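Local coordinates for UPF0234 protein XC_3703 (Xanthomonas campestris pv. campestris, PDB 5B7W) that binds the second messenger cyclic di-GMP and, as its effector, regulates virulence and biofilm formation, assisting a LysR-type transcriptional regulator when the nucleotide is absent, at residues Arg29-Phe39 and Ser50-Met60. Numbering follows the deposited sequence.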
# COMPACT_ATOMS: atom_id res chain seq x y z
N ARG A 29 -11.09 21.19 -10.37
CA ARG A 29 -9.88 22.00 -10.24
C ARG A 29 -9.73 22.89 -11.47
O ARG A 29 -9.90 22.44 -12.60
CB ARG A 29 -8.65 21.12 -10.06
CG ARG A 29 -8.40 20.73 -8.62
CD ARG A 29 -7.21 21.49 -8.05
NE ARG A 29 -5.96 20.79 -8.28
CZ ARG A 29 -4.77 21.38 -8.37
NH1 ARG A 29 -4.67 22.70 -8.26
NH2 ARG A 29 -3.68 20.65 -8.58
N PHE A 30 -9.41 24.17 -11.22
CA PHE A 30 -9.42 25.16 -12.30
C PHE A 30 -8.23 24.99 -13.23
O PHE A 30 -8.34 25.33 -14.42
CB PHE A 30 -9.44 26.57 -11.71
CG PHE A 30 -10.60 26.83 -10.78
CD1 PHE A 30 -11.75 26.07 -10.85
CD2 PHE A 30 -10.52 27.84 -9.83
CE1 PHE A 30 -12.81 26.31 -9.99
CE2 PHE A 30 -11.58 28.09 -8.97
CZ PHE A 30 -12.72 27.32 -9.05
N ASP A 31 -7.11 24.49 -12.73
CA ASP A 31 -5.92 24.30 -13.57
C ASP A 31 -6.00 23.05 -14.43
O ASP A 31 -5.09 22.81 -15.23
CB ASP A 31 -4.66 24.26 -12.70
CG ASP A 31 -4.75 23.22 -11.60
OD1 ASP A 31 -5.87 22.79 -11.26
OD2 ASP A 31 -3.68 22.82 -11.08
N PHE A 32 -7.06 22.25 -14.29
CA PHE A 32 -7.33 21.14 -15.19
C PHE A 32 -8.53 21.42 -16.08
O PHE A 32 -9.18 20.48 -16.57
CB PHE A 32 -7.52 19.84 -14.40
CG PHE A 32 -6.25 19.30 -13.81
CD1 PHE A 32 -5.76 19.79 -12.61
CD2 PHE A 32 -5.53 18.32 -14.47
CE1 PHE A 32 -4.59 19.31 -12.07
CE2 PHE A 32 -4.35 17.83 -13.93
CZ PHE A 32 -3.88 18.32 -12.73
N LYS A 33 -8.85 22.69 -16.28
CA LYS A 33 -9.92 23.12 -17.18
C LYS A 33 -9.72 22.52 -18.57
O LYS A 33 -8.67 22.70 -19.20
CB LYS A 33 -9.96 24.65 -17.24
CG LYS A 33 -8.84 25.34 -18.05
CD LYS A 33 -7.47 25.20 -17.40
CE LYS A 33 -6.35 25.69 -18.29
NZ LYS A 33 -5.04 25.06 -17.93
N GLY A 34 -10.71 21.77 -19.03
CA GLY A 34 -10.65 21.11 -20.33
C GLY A 34 -9.38 20.32 -20.59
O GLY A 34 -9.10 19.95 -21.73
N VAL A 35 -8.61 20.06 -19.53
CA VAL A 35 -7.33 19.38 -19.65
C VAL A 35 -7.57 17.88 -19.61
O VAL A 35 -8.26 17.37 -18.72
CB VAL A 35 -6.38 19.82 -18.52
CG1 VAL A 35 -5.25 18.81 -18.36
CG2 VAL A 35 -5.83 21.20 -18.80
N GLU A 36 -7.01 17.17 -20.58
CA GLU A 36 -7.17 15.72 -20.68
C GLU A 36 -6.27 15.06 -19.65
O GLU A 36 -5.08 14.87 -19.87
CB GLU A 36 -6.86 15.24 -22.09
CG GLU A 36 -7.61 16.01 -23.17
CD GLU A 36 -7.87 15.17 -24.41
OE1 GLU A 36 -7.49 13.98 -24.42
OE2 GLU A 36 -8.45 15.71 -25.38
N ALA A 37 -6.86 14.72 -18.50
CA ALA A 37 -6.14 14.05 -17.42
C ALA A 37 -7.10 13.12 -16.71
O ALA A 37 -8.30 13.39 -16.63
CB ALA A 37 -5.53 15.06 -16.44
N LYS A 38 -6.56 12.01 -16.19
CA LYS A 38 -7.42 10.98 -15.62
C LYS A 38 -6.60 10.02 -14.77
O LYS A 38 -5.40 9.84 -15.00
CB LYS A 38 -8.16 10.21 -16.72
CG LYS A 38 -7.23 9.69 -17.81
CD LYS A 38 -8.00 9.04 -18.95
CE LYS A 38 -8.10 7.54 -18.77
NZ LYS A 38 -8.61 6.86 -19.99
N PHE A 39 -7.26 9.43 -13.79
CA PHE A 39 -6.76 8.26 -13.07
C PHE A 39 -7.54 7.04 -13.54
O PHE A 39 -8.77 7.08 -13.64
CB PHE A 39 -6.94 8.40 -11.55
CG PHE A 39 -6.33 9.64 -10.97
CD1 PHE A 39 -7.05 10.82 -10.92
CD2 PHE A 39 -5.06 9.62 -10.43
CE1 PHE A 39 -6.51 11.96 -10.36
CE2 PHE A 39 -4.51 10.76 -9.86
CZ PHE A 39 -5.23 11.93 -9.83
N SER A 50 -2.24 10.04 -16.08
CA SER A 50 -1.93 10.60 -17.39
C SER A 50 -2.33 12.06 -17.42
O SER A 50 -3.44 12.42 -17.01
CB SER A 50 -2.65 9.83 -18.50
OG SER A 50 -4.05 9.87 -18.34
N ALA A 51 -1.43 12.91 -17.91
CA ALA A 51 -1.67 14.33 -18.01
C ALA A 51 -0.81 14.89 -19.14
O ALA A 51 0.08 14.18 -19.65
CB ALA A 51 -1.34 15.05 -16.69
N PRO A 52 -1.06 16.11 -19.58
CA PRO A 52 -0.22 16.69 -20.64
C PRO A 52 1.24 16.85 -20.24
O PRO A 52 2.12 16.73 -21.11
CB PRO A 52 -0.88 18.05 -20.91
CG PRO A 52 -2.31 17.84 -20.56
CD PRO A 52 -2.30 16.89 -19.39
N SER A 53 1.54 17.13 -18.98
CA SER A 53 2.90 17.46 -18.58
C SER A 53 3.32 16.68 -17.34
O SER A 53 2.48 16.13 -16.61
CB SER A 53 3.06 18.97 -18.30
OG SER A 53 2.29 19.36 -17.18
N ASP A 54 4.63 16.64 -17.12
CA ASP A 54 5.18 15.97 -15.94
C ASP A 54 4.71 16.63 -14.66
O ASP A 54 4.44 15.95 -13.66
CB ASP A 54 6.71 15.97 -16.01
CG ASP A 54 7.35 14.96 -15.08
OD1 ASP A 54 7.20 15.10 -13.84
OD2 ASP A 54 8.02 14.04 -15.57
N PHE A 55 4.59 17.96 -14.66
CA PHE A 55 4.17 18.67 -13.45
C PHE A 55 2.72 18.37 -13.10
O PHE A 55 2.37 18.29 -11.92
CB PHE A 55 4.38 20.17 -13.62
CG PHE A 55 3.68 21.00 -12.59
CD1 PHE A 55 4.16 21.06 -11.29
CD2 PHE A 55 2.53 21.71 -12.90
CE1 PHE A 55 3.51 21.81 -10.33
CE2 PHE A 55 1.88 22.46 -11.95
CZ PHE A 55 2.37 22.51 -10.66
N GLN A 56 1.86 18.23 -14.12
CA GLN A 56 0.45 17.97 -13.85
C GLN A 56 0.24 16.58 -13.27
O GLN A 56 -0.67 16.38 -12.46
CB GLN A 56 -0.36 18.16 -15.13
CG GLN A 56 -0.64 19.61 -15.47
CD GLN A 56 -1.19 19.78 -16.87
OE1 GLN A 56 -0.64 19.25 -17.84
NE2 GLN A 56 -2.28 20.53 -16.99
N VAL A 57 1.06 15.60 -13.67
CA VAL A 57 1.00 14.29 -13.03
C VAL A 57 1.47 14.39 -11.59
O VAL A 57 0.91 13.74 -10.69
CB VAL A 57 1.81 13.26 -13.83
CG1 VAL A 57 1.91 11.95 -13.07
CG2 VAL A 57 1.19 13.03 -15.20
N LYS A 58 2.50 15.20 -11.33
CA LYS A 58 2.96 15.42 -9.96
C LYS A 58 1.85 16.00 -9.10
O LYS A 58 1.69 15.63 -7.93
CB LYS A 58 4.18 16.33 -9.95
CG LYS A 58 4.89 16.39 -8.60
CD LYS A 58 5.46 17.78 -8.33
CE LYS A 58 6.73 18.03 -9.12
NZ LYS A 58 7.37 19.32 -8.73
N GLN A 59 1.07 16.93 -9.66
CA GLN A 59 -0.11 17.44 -8.94
C GLN A 59 -1.10 16.32 -8.67
O GLN A 59 -1.64 16.20 -7.57
CB GLN A 59 -0.77 18.55 -9.75
CG GLN A 59 0.03 19.83 -9.86
CD GLN A 59 -0.71 20.89 -10.65
OE1 GLN A 59 -1.09 20.67 -11.80
NE2 GLN A 59 -0.93 22.04 -10.03
N MET A 60 -1.36 15.48 -9.68
CA MET A 60 -2.30 14.38 -9.51
C MET A 60 -1.83 13.40 -8.45
O MET A 60 -2.65 12.78 -7.76
CB MET A 60 -2.53 13.66 -10.83
CG MET A 60 -3.23 14.49 -11.89
SD MET A 60 -3.86 13.46 -13.23
CE MET A 60 -2.32 12.99 -14.00
O HOH W 1 -4.51 7.47 -16.95
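The ring of Phe39 carries the sulfur of Met60 over one face, SD 4.3 Å from the ring centroid and 25° off the normal, while the Met60 carbonyl carbon lies in plane at its edge. Phe32 meets the same thioether obliquely, a second Met-aromatic contact; Gln56 O and Arg29 NH2 sit at the edge of the Phe32 ring, in its plane. At the Arg29 guanidinium, Asp31 OD1 stands above one face and Gln59 CB lies at the edge. Here the loop 29-37 and the start of strand 38-42 meet strand 46-51 and the first turns of helix 54-70 in an RRM-like domain, whose four-stranded antiparallel sheet is covered on one side by two helices, 54-70 and 12-26; Leu26 of the latter also touches Phe32, Phe39 and Met60. With CG anti to its carbonyl carbon (chi1 -66°) and the chain bent at chi3, Met60 brings SD to within 4.0 Å of Ala37 CB. Farther out, Gln59 NE2 donates a weak hydrogen bond to Asp31 OD2 (3.0 Å), amide and carboxylate nearly perpendicular; that same oxygen pairs with Arg29 NH1 by charge alone, well out of the guanidinium plane with no N-H pointing at it. In the capping box, Gln56 N donates to Ser53 OG and Ser53 N returns a weak bond to Gln56 OE1. Val35 CG1 packs on Pro52 CD at 3.7 Å. Lys38 and Ser50 are an antiparallel hydrogen-bonded pair, Lys38 N reaching Ser50 O at 3.3 Å, the return bond weak. One water bridges Lys38 O, to which it donates, and Ser50 OG, 2.8 Å from the water oxygen.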